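Local coordinates for ThiJ/pfpI family protein (Bacillus anthracis, PDB 3EFE) that is of unknown specific function but belongs to the DJ-1/PfpI family, whose members include chaperones and proteases, at residues K6-V12 with L41-G47; L170-M174 with W191-K196. Residues are numbered along the deposited sequence.

Contact 1 pairs two neighbouring parallel strands of the central sheet, 8-11 and 43-47; contact 2 packs helix 169-179 against helix 185-197 beside the sheet, next to the second subunit. Their centres lie 21 Å apart and their nearest atoms about 7 Å, so they do not touch. Helix 18-30 spans the gap: it is the crossover of the beta-alpha-beta unit in contact 1, where Ile25 meets Val43, and it also receives Ala173 on Tyr23 and Leu24 from contact 2. Both contacts reach the second subunit, Leu10 and Thr45 packing on its Leu59, Glu171 and Lys196 on its His198. No ligand marks an active site at either place.

Contact 1: K6-V12 with L41-G47; sequences KKAFLYV and LKVITVG
Extended strands 8-11 and 43-47 run parallel in the central sheet of this alpha/beta fold, their short axes 4.5 Å apart and crossing at -33°. The register is in step, Ala8 with Val43 through Tyr11 with Val46, each CA pair at 4.8 Å. Leu41 (chi1 t, chi2 p) puts CG 3.7 Å from Ala8 CB and CD1 3.5 Å from Lys6 O. Lys42 O accepts from a water at 2.5 Å, which weakly accepts from Ala8 N at 3.5 Å. Val43 shares a face with Ala8, Leu10 and Thr45, its CG1 3.8 Å from Leu10 CB. Ile44 is bonded both ways, N to Ala8 O at 2.9 Å and O to Leu10 N at 3.0 Å; on the other face its CD1 lies 3.7 Å from CE1 of Phe9 (chi1 m). Thr45 CB is 3.6 Å from Val12 CG1. Val46 repeats this, N to Leu10 O and O to Val12 N, both 2.9 Å; its CG1 is 3.7 Å from Phe9 CD1 and its O 3.2 Å from CD1 of Tyr11 (chi1 t). Gly47 CA approaches Val12 O at 3.6 Å. Helix 18-30 makes the beta-alpha-beta crossover. Ala8 O, Leu10 N and O, and Val12 N point to 41-47, while Lys7, Phe9 and Tyr11 bond Leu77 and Ile79: alternate residues serve each neighbour, and apolar side chains cover both faces.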
ATOM      1  N   LYS D   6     -11.427  -5.882  19.052  1.00 51.21           N
ATOM      2  CA  LYS D   6     -12.801  -5.649  18.593  1.00 50.80           C
ATOM      3  C   LYS D   6     -12.899  -4.508  17.582  1.00 49.72           C
ATOM      4  O   LYS D   6     -13.717  -4.584  16.669  1.00 49.97           O
ATOM      5  CB  LYS D   6     -13.751  -5.442  19.786  1.00 50.80           C
ATOM      6  CG  LYS D   6     -14.002  -6.751  20.541  1.00 53.39           C
ATOM      7  CD  LYS D   6     -15.191  -6.716  21.539  1.00 54.37           C
ATOM      8  CE  LYS D   6     -15.884  -8.088  21.655  1.00 56.22           C
ATOM      9  NZ  LYS D   6     -17.182  -8.130  20.831  1.00 59.31           N
ATOM     10  N   LYS D   7     -12.070  -3.472  17.696  1.00 48.05           N
ATOM     11  CA  LYS D   7     -12.048  -2.407  16.667  1.00 47.11           C
ATOM     12  C   LYS D   7     -10.640  -2.145  16.156  1.00 44.56           C
ATOM     13  O   LYS D   7      -9.689  -2.466  16.817  1.00 44.55           O
ATOM     14  CB  LYS D   7     -12.697  -1.139  17.202  1.00 48.07           C
ATOM     15  CG  LYS D   7     -13.988  -1.494  17.949  1.00 48.87           C
ATOM     16  CD  LYS D   7     -14.980  -0.370  17.985  1.00 50.41           C
ATOM     17  CE  LYS D   7     -16.306  -0.868  18.559  1.00 53.33           C
ATOM     18  NZ  LYS D   7     -16.156  -1.386  19.989  1.00 57.52           N
ATOM     19  N   ALA D   8     -10.539  -1.659  14.932  1.00 42.06           N
ATOM     20  CA  ALA D   8      -9.296  -1.280  14.320  1.00 40.65           C
ATOM     21  C   ALA D   8      -9.501   0.111  13.790  1.00 38.08           C
ATOM     22  O   ALA D   8     -10.433   0.371  13.102  1.00 35.89           O
ATOM     23  CB  ALA D   8      -8.877  -2.234  13.220  1.00 39.83           C
ATOM     24  N   PHE D   9      -8.632   1.006  14.224  1.00 37.71           N
ATOM     25  CA  PHE D   9      -8.626   2.413  13.785  1.00 37.61           C
ATOM     26  C   PHE D   9      -7.425   2.713  12.935  1.00 36.78           C
ATOM     27  O   PHE D   9      -6.332   2.291  13.260  1.00 35.40           O
ATOM     28  CB  PHE D   9      -8.625   3.337  14.995  1.00 37.37           C
ATOM     29  CG  PHE D   9      -9.877   3.215  15.819  1.00 36.45           C
ATOM     30  CD1 PHE D   9     -11.079   3.729  15.349  1.00 35.07           C
ATOM     31  CD2 PHE D   9      -9.851   2.588  17.026  1.00 40.34           C
ATOM     32  CE1 PHE D   9     -12.211   3.652  16.067  1.00 36.61           C
ATOM     33  CE2 PHE D   9     -11.042   2.466  17.794  1.00 39.50           C
ATOM     34  CZ  PHE D   9     -12.225   3.020  17.270  1.00 38.69           C
ATOM     35  N   LEU D  10      -7.628   3.422  11.822  1.00 37.38           N
ATOM     36  CA  LEU D  10      -6.499   3.985  11.111  1.00 37.22           C
ATOM     37  C   LEU D  10      -6.603   5.484  11.196  1.00 38.40           C
ATOM     38  O   LEU D  10      -7.518   6.117  10.650  1.00 40.22           O
ATOM     39  CB  LEU D  10      -6.515   3.513   9.656  1.00 36.55           C
ATOM     40  CG  LEU D  10      -5.453   4.107   8.725  1.00 36.71           C
ATOM     41  CD1 LEU D  10      -4.043   3.515   9.025  1.00 34.38           C
ATOM     42  CD2 LEU D  10      -5.901   4.044   7.251  1.00 34.00           C
ATOM     43  N   TYR D  11      -5.628   6.096  11.815  1.00 41.24           N
ATOM     44  CA  TYR D  11      -5.510   7.572  11.756  1.00 40.24           C
ATOM     45  C   TYR D  11      -5.176   8.069  10.359  1.00 39.39           C
ATOM     46  O   TYR D  11      -4.126   7.702   9.776  1.00 39.59           O
ATOM     47  CB  TYR D  11      -4.513   8.032  12.818  1.00 43.20           C
ATOM     48  CG  TYR D  11      -4.374   9.531  12.949  1.00 44.85           C
ATOM     49  CD1 TYR D  11      -5.459  10.334  13.323  1.00 47.81           C
ATOM     50  CD2 TYR D  11      -3.144  10.140  12.730  1.00 46.47           C
ATOM     51  CE1 TYR D  11      -5.300  11.727  13.445  1.00 47.80           C
ATOM     52  CE2 TYR D  11      -2.978  11.485  12.879  1.00 47.15           C
ATOM     53  CZ  TYR D  11      -4.064  12.287  13.215  1.00 47.75           C
ATOM     54  OH  TYR D  11      -3.858  13.659  13.312  1.00 50.36           O
ATOM     55  N   VAL D  12      -6.075   8.894   9.826  1.00 38.42           N
ATOM     56  CA  VAL D  12      -5.959   9.472   8.463  1.00 38.13           C
ATOM     57  C   VAL D  12      -5.683  10.989   8.508  1.00 38.10           C
ATOM     58  O   VAL D  12      -6.332  11.723   9.250  1.00 37.79           O
ATOM     59  CB  VAL D  12      -7.224   9.067   7.506  1.00 37.66           C
ATOM     60  CG1 VAL D  12      -7.294   7.540   7.384  1.00 33.34           C
ATOM     61  CG2 VAL D  12      -8.510   9.629   7.986  1.00 32.71           C
ATOM     62  N   LEU D  41     -11.919  -7.687  10.813  1.00 36.43           N
ATOM     63  CA  LEU D  41     -11.740  -6.601  11.766  1.00 36.29           C
ATOM     64  C   LEU D  41     -11.920  -5.333  10.996  1.00 37.14           C
ATOM     65  O   LEU D  41     -10.994  -4.905  10.316  1.00 38.53           O
ATOM     66  CB  LEU D  41     -10.352  -6.634  12.336  1.00 36.13           C
ATOM     67  CG  LEU D  41     -10.108  -5.697  13.501  1.00 36.18           C
ATOM     68  CD1 LEU D  41     -11.220  -5.757  14.536  1.00 33.65           C
ATOM     69  CD2 LEU D  41      -8.754  -6.051  14.122  1.00 36.01           C
ATOM     70  N   LYS D  42     -13.126  -4.760  11.040  1.00 37.77           N
ATOM     71  CA  LYS D  42     -13.461  -3.530  10.287  1.00 37.95           C
ATOM     72  C   LYS D  42     -12.549  -2.383  10.706  1.00 37.21           C
ATOM     73  O   LYS D  42     -12.342  -2.175  11.895  1.00 38.06           O
ATOM     74  CB  LYS D  42     -14.942  -3.152  10.470  1.00 39.35           C
ATOM     75  CG  LYS D  42     -15.923  -4.127   9.783  1.00 43.20           C
ATOM     76  CD  LYS D  42     -15.887  -3.959   8.206  1.00 48.30           C
ATOM     77  CE  LYS D  42     -15.328  -5.224   7.455  1.00 48.25           C
ATOM     78  NZ  LYS D  42     -15.608  -5.240   5.955  1.00 46.16           N
ATOM     79  N   VAL D  43     -11.913  -1.756   9.711  1.00 36.30           N
ATOM     80  CA  VAL D  43     -11.017  -0.624   9.879  1.00 34.73           C
ATOM     81  C   VAL D  43     -11.881   0.646   9.780  1.00 34.54           C
ATOM     82  O   VAL D  43     -12.544   0.907   8.765  1.00 33.64           O
ATOM     83  CB  VAL D  43      -9.851  -0.660   8.858  1.00 33.98           C
ATOM     84  CG1 VAL D  43      -8.931   0.687   8.924  1.00 29.96           C
ATOM     85  CG2 VAL D  43      -9.016  -1.941   9.060  1.00 30.67           C
ATOM     86  N   ILE D  44     -11.933   1.380  10.894  1.00 35.55           N
ATOM     87  CA  ILE D  44     -12.549   2.733  10.959  1.00 36.53           C
ATOM     88  C   ILE D  44     -11.503   3.827  10.788  1.00 36.23           C
ATOM     89  O   ILE D  44     -10.551   3.955  11.585  1.00 38.01           O
ATOM     90  CB  ILE D  44     -13.316   2.972  12.288  1.00 36.56           C
ATOM     91  CG1 ILE D  44     -14.261   1.796  12.576  1.00 37.26           C
ATOM     92  CG2 ILE D  44     -14.136   4.314  12.203  1.00 35.54           C
ATOM     93  CD1 ILE D  44     -14.397   1.452  14.070  1.00 37.17           C
ATOM     94  N   THR D  45     -11.631   4.624   9.754  1.00 37.19           N
ATOM     95  CA  THR D  45     -10.674   5.713   9.578  1.00 38.48           C
ATOM     96  C   THR D  45     -11.007   6.874  10.564  1.00 39.45           C
ATOM     97  O   THR D  45     -12.163   7.266  10.680  1.00 38.62           O
ATOM     98  CB  THR D  45     -10.528   6.190   8.096  1.00 38.03           C
ATOM     99  OG1 THR D  45     -11.731   6.743   7.631  1.00 38.56           O
ATOM    100  CG2 THR D  45     -10.126   5.057   7.178  1.00 38.13           C
ATOM    101  N   VAL D  46     -10.000   7.359  11.308  1.00 39.92           N
ATOM    102  CA  VAL D  46     -10.208   8.492  12.224  1.00 40.92           C
ATOM    103  C   VAL D  46      -9.307   9.679  11.891  1.00 41.05           C
ATOM    104  O   VAL D  46      -8.141   9.536  11.714  1.00 40.73           O
ATOM    105  CB  VAL D  46     -10.153   8.152  13.734  1.00 41.02           C
ATOM    106  CG1 VAL D  46      -9.492   6.833  14.070  1.00 41.44           C
ATOM    107  CG2 VAL D  46      -9.500   9.289  14.477  1.00 42.03           C
ATOM    108  N   GLY D  47      -9.911  10.846  11.719  1.00 42.70           N
ATOM    109  CA  GLY D  47      -9.229  12.057  11.297  1.00 43.50           C
ATOM    110  C   GLY D  47      -9.060  12.906  12.512  1.00 44.21           C
ATOM    111  O   GLY D  47      -9.706  12.622  13.560  1.00 44.60           O
TER
HETATM  112  O   HOH W   1     -13.818  -2.125  13.876  1.00 41.91           O

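Contact 2: L170-M174 with W191-K196; sequences LEFAM and WYNLNK
This is a nearly antiparallel helix pair: 170-174 and 191-196 are both helical, with segment axes 10.6 Å apart at 170° and nearest CA atoms, of Met174 and Tyr192, at 6.8 Å. Leu170 (chi1 -111°, chi2 t) is a knob in the hole formed by Trp191, Tyr192, Asn195 and Lys196: CD2 lies 3.6 Å from Trp191 CH2 and 3.5 Å from Asn195 CB, CD1 3.5 Å from Lys196 N and 4.1 Å from Tyr192 CE1. Ala173 CB lies at the indole edge, 3.9 Å from Trp191 CH2. Glu171 (chi1 m, chi2 p) serves two donors through OE2, which accepts from Tyr192 OH at 2.5 Å and forms a salt bridge with Lys196 NZ at 3.1 Å. Backbone bonds run Met174 N to Leu170 O (2.8 Å) and Lys196 N to Tyr192 O (3.0 Å). Asn195 ND2 donates to Trp191 O at 2.9 Å; Trp191 NE1 bonds weakly to Glu27. Met174 SD makes a Met-aromatic contact, 5.1 Å from the centroid of the Tyr192 ring.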
ATOM      1  N   LEU D 170       5.404  -4.960   5.147  1.00 34.08           N
ATOM      2  CA  LEU D 170       4.994  -6.383   5.281  1.00 32.87           C
ATOM      3  C   LEU D 170       5.318  -6.882   6.634  1.00 33.14           C
ATOM      4  O   LEU D 170       4.517  -7.638   7.237  1.00 34.26           O
ATOM      5  CB  LEU D 170       5.789  -7.282   4.356  1.00 33.32           C
ATOM      6  CG  LEU D 170       5.242  -8.008   3.132  1.00 37.89           C
ATOM      7  CD1 LEU D 170       6.257  -9.103   2.621  1.00 37.42           C
ATOM      8  CD2 LEU D 170       3.847  -8.596   3.425  1.00 32.86           C
ATOM      9  N   GLU D 171       6.547  -6.570   7.077  1.00 31.84           N
ATOM     10  CA  GLU D 171       6.999  -6.897   8.421  1.00 32.46           C
ATOM     11  C   GLU D 171       6.128  -6.212   9.500  1.00 31.89           C
ATOM     12  O   GLU D 171       5.779  -6.837  10.517  1.00 31.58           O
ATOM     13  CB  GLU D 171       8.490  -6.464   8.641  1.00 32.65           C
ATOM     14  CG  GLU D 171       9.467  -7.356   8.019  1.00 32.53           C
ATOM     15  CD  GLU D 171       9.568  -7.179   6.512  1.00 39.34           C
ATOM     16  OE1 GLU D 171       9.109  -6.122   5.912  1.00 38.74           O
ATOM     17  OE2 GLU D 171      10.163  -8.131   5.937  1.00 39.35           O
ATOM     18  N   PHE D 172       5.867  -4.915   9.289  1.00 31.13           N
ATOM     19  CA  PHE D 172       4.927  -4.149  10.097  1.00 31.65           C
ATOM     20  C   PHE D 172       3.582  -4.871  10.188  1.00 32.16           C
ATOM     21  O   PHE D 172       3.065  -5.079  11.280  1.00 33.68           O
ATOM     22  CB  PHE D 172       4.786  -2.747   9.533  1.00 30.23           C
ATOM     23  CG  PHE D 172       3.815  -1.821  10.298  1.00 30.21           C
ATOM     24  CD1 PHE D 172       4.039  -1.491  11.642  1.00 28.59           C
ATOM     25  CD2 PHE D 172       2.716  -1.273   9.664  1.00 27.88           C
ATOM     26  CE1 PHE D 172       3.198  -0.623  12.290  1.00 28.44           C
ATOM     27  CE2 PHE D 172       1.837  -0.434  10.344  1.00 28.81           C
ATOM     28  CZ  PHE D 172       2.122  -0.049  11.630  1.00 28.25           C
ATOM     29  N   ALA D 173       3.041  -5.265   9.054  1.00 33.66           N
ATOM     30  CA  ALA D 173       1.695  -5.898   8.955  1.00 34.03           C
ATOM     31  C   ALA D 173       1.703  -7.256   9.648  1.00 35.21           C
ATOM     32  O   ALA D 173       0.785  -7.611  10.361  1.00 34.80           O
ATOM     33  CB  ALA D 173       1.264  -6.032   7.470  1.00 32.58           C
ATOM     34  N   MET D 174       2.793  -7.981   9.458  1.00 36.71           N
ATOM     35  CA  MET D 174       2.993  -9.265  10.062  1.00 36.23           C
ATOM     36  C   MET D 174       3.009  -9.213  11.560  1.00 36.15           C
ATOM     37  O   MET D 174       2.406 -10.041  12.205  1.00 36.19           O
ATOM     38  CB  MET D 174       4.288  -9.898   9.524  1.00 35.76           C
ATOM     39  CG  MET D 174       4.393 -11.427   9.809  1.00 39.04           C
ATOM     40  SD  MET D 174       5.724 -11.786  10.916  1.00 41.50           S
ATOM     41  CE  MET D 174       5.288 -10.985  12.409  1.00 39.91           C
ATOM     42  N   TRP D 191       1.759 -16.532   4.463  1.00 32.81           N
ATOM     43  CA  TRP D 191       1.340 -15.221   3.964  1.00 33.57           C
ATOM     44  C   TRP D 191       2.585 -14.290   3.862  1.00 33.22           C
ATOM     45  O   TRP D 191       2.876 -13.709   2.850  1.00 32.04           O
ATOM     46  CB  TRP D 191       0.299 -14.586   4.889  1.00 33.64           C
ATOM     47  CG  TRP D 191      -0.091 -13.243   4.463  1.00 34.57           C
ATOM     48  CD1 TRP D 191      -0.982 -12.931   3.490  1.00 36.50           C
ATOM     49  CD2 TRP D 191       0.419 -11.983   4.931  1.00 37.79           C
ATOM     50  NE1 TRP D 191      -1.067 -11.589   3.319  1.00 34.41           N
ATOM     51  CE2 TRP D 191      -0.245 -10.972   4.209  1.00 35.21           C
ATOM     52  CE3 TRP D 191       1.373 -11.610   5.885  1.00 36.14           C
ATOM     53  CZ2 TRP D 191       0.013  -9.605   4.407  1.00 36.79           C
ATOM     54  CZ3 TRP D 191       1.610 -10.276   6.088  1.00 35.38           C
ATOM     55  CH2 TRP D 191       0.940  -9.286   5.364  1.00 36.83           C
ATOM     56  N   TYR D 192       3.351 -14.231   4.929  1.00 34.15           N
ATOM     57  CA  TYR D 192       4.560 -13.434   4.963  1.00 33.86           C
ATOM     58  C   TYR D 192       5.502 -13.894   3.898  1.00 33.71           C
ATOM     59  O   TYR D 192       6.004 -13.097   3.139  1.00 34.19           O
ATOM     60  CB  TYR D 192       5.267 -13.519   6.318  1.00 34.49           C
ATOM     61  CG  TYR D 192       6.562 -12.731   6.300  1.00 35.14           C
ATOM     62  CD1 TYR D 192       6.554 -11.350   6.142  1.00 35.77           C
ATOM     63  CD2 TYR D 192       7.799 -13.380   6.359  1.00 36.11           C
ATOM     64  CE1 TYR D 192       7.729 -10.644   6.088  1.00 36.31           C
ATOM     65  CE2 TYR D 192       8.987 -12.665   6.300  1.00 34.78           C
ATOM     66  CZ  TYR D 192       8.941 -11.315   6.163  1.00 35.50           C
ATOM     67  OH  TYR D 192      10.111 -10.629   6.157  1.00 35.92           O
ATOM     68  N   ASN D 193       5.750 -15.185   3.837  1.00 33.93           N
ATOM     69  CA  ASN D 193       6.709 -15.739   2.854  1.00 33.66           C
ATOM     70  C   ASN D 193       6.314 -15.598   1.407  1.00 32.36           C
ATOM     71  O   ASN D 193       7.177 -15.422   0.571  1.00 33.23           O
ATOM     72  CB  ASN D 193       7.034 -17.212   3.134  1.00 33.16           C
ATOM     73  CG  ASN D 193       7.915 -17.431   4.370  1.00 35.77           C
ATOM     74  OD1 ASN D 193       8.686 -16.584   4.789  1.00 41.34           O
ATOM     75  ND2 ASN D 193       7.814 -18.622   4.925  1.00 40.95           N
ATOM     76  N   LEU D 194       5.028 -15.702   1.104  1.00 32.91           N
ATOM     77  CA  LEU D 194       4.514 -15.548  -0.274  1.00 32.90           C
ATOM     78  C   LEU D 194       4.767 -14.106  -0.745  1.00 34.06           C
ATOM     79  O   LEU D 194       5.335 -13.869  -1.801  1.00 33.92           O
ATOM     80  CB  LEU D 194       3.020 -15.870  -0.345  1.00 32.15           C
ATOM     81  CG  LEU D 194       2.273 -15.621  -1.654  1.00 30.98           C
ATOM     82  CD1 LEU D 194       2.791 -16.523  -2.783  1.00 24.23           C
ATOM     83  CD2 LEU D 194       0.741 -15.707  -1.433  1.00 27.72           C
ATOM     84  N   ASN D 195       4.339 -13.155   0.067  1.00 34.61           N
ATOM     85  CA  ASN D 195       4.507 -11.774  -0.247  1.00 35.39           C
ATOM     86  C   ASN D 195       5.980 -11.349  -0.354  1.00 35.73           C
ATOM     87  O   ASN D 195       6.329 -10.603  -1.224  1.00 37.20           O
ATOM     88  CB  ASN D 195       3.717 -10.916   0.769  1.00 36.66           C
ATOM     89  CG  ASN D 195       2.229 -10.918   0.501  1.00 36.40           C
ATOM     90  OD1 ASN D 195       1.775 -10.202  -0.365  1.00 42.28           O
ATOM     91  ND2 ASN D 195       1.469 -11.718   1.227  1.00 37.29           N
ATOM     92  N   LYS D 196       6.839 -11.852   0.512  1.00 36.79           N
ATOM     93  CA  LYS D 196       8.257 -11.514   0.561  1.00 36.15           C
ATOM     94  C   LYS D 196       9.050 -12.166  -0.596  1.00 36.80           C
ATOM     95  O   LYS D 196       9.864 -11.553  -1.288  1.00 38.57           O
ATOM     96  CB  LYS D 196       8.803 -11.986   1.894  1.00 35.89           C
ATOM     97  CG  LYS D 196      10.191 -11.426   2.311  1.00 38.71           C
ATOM     98  CD  LYS D 196      10.152  -9.888   2.595  1.00 39.68           C
ATOM     99  CE  LYS D 196      11.494  -9.379   3.008  1.00 39.12           C
ATOM    100  NZ  LYS D 196      11.518  -7.875   3.169  1.00 39.78           N
TER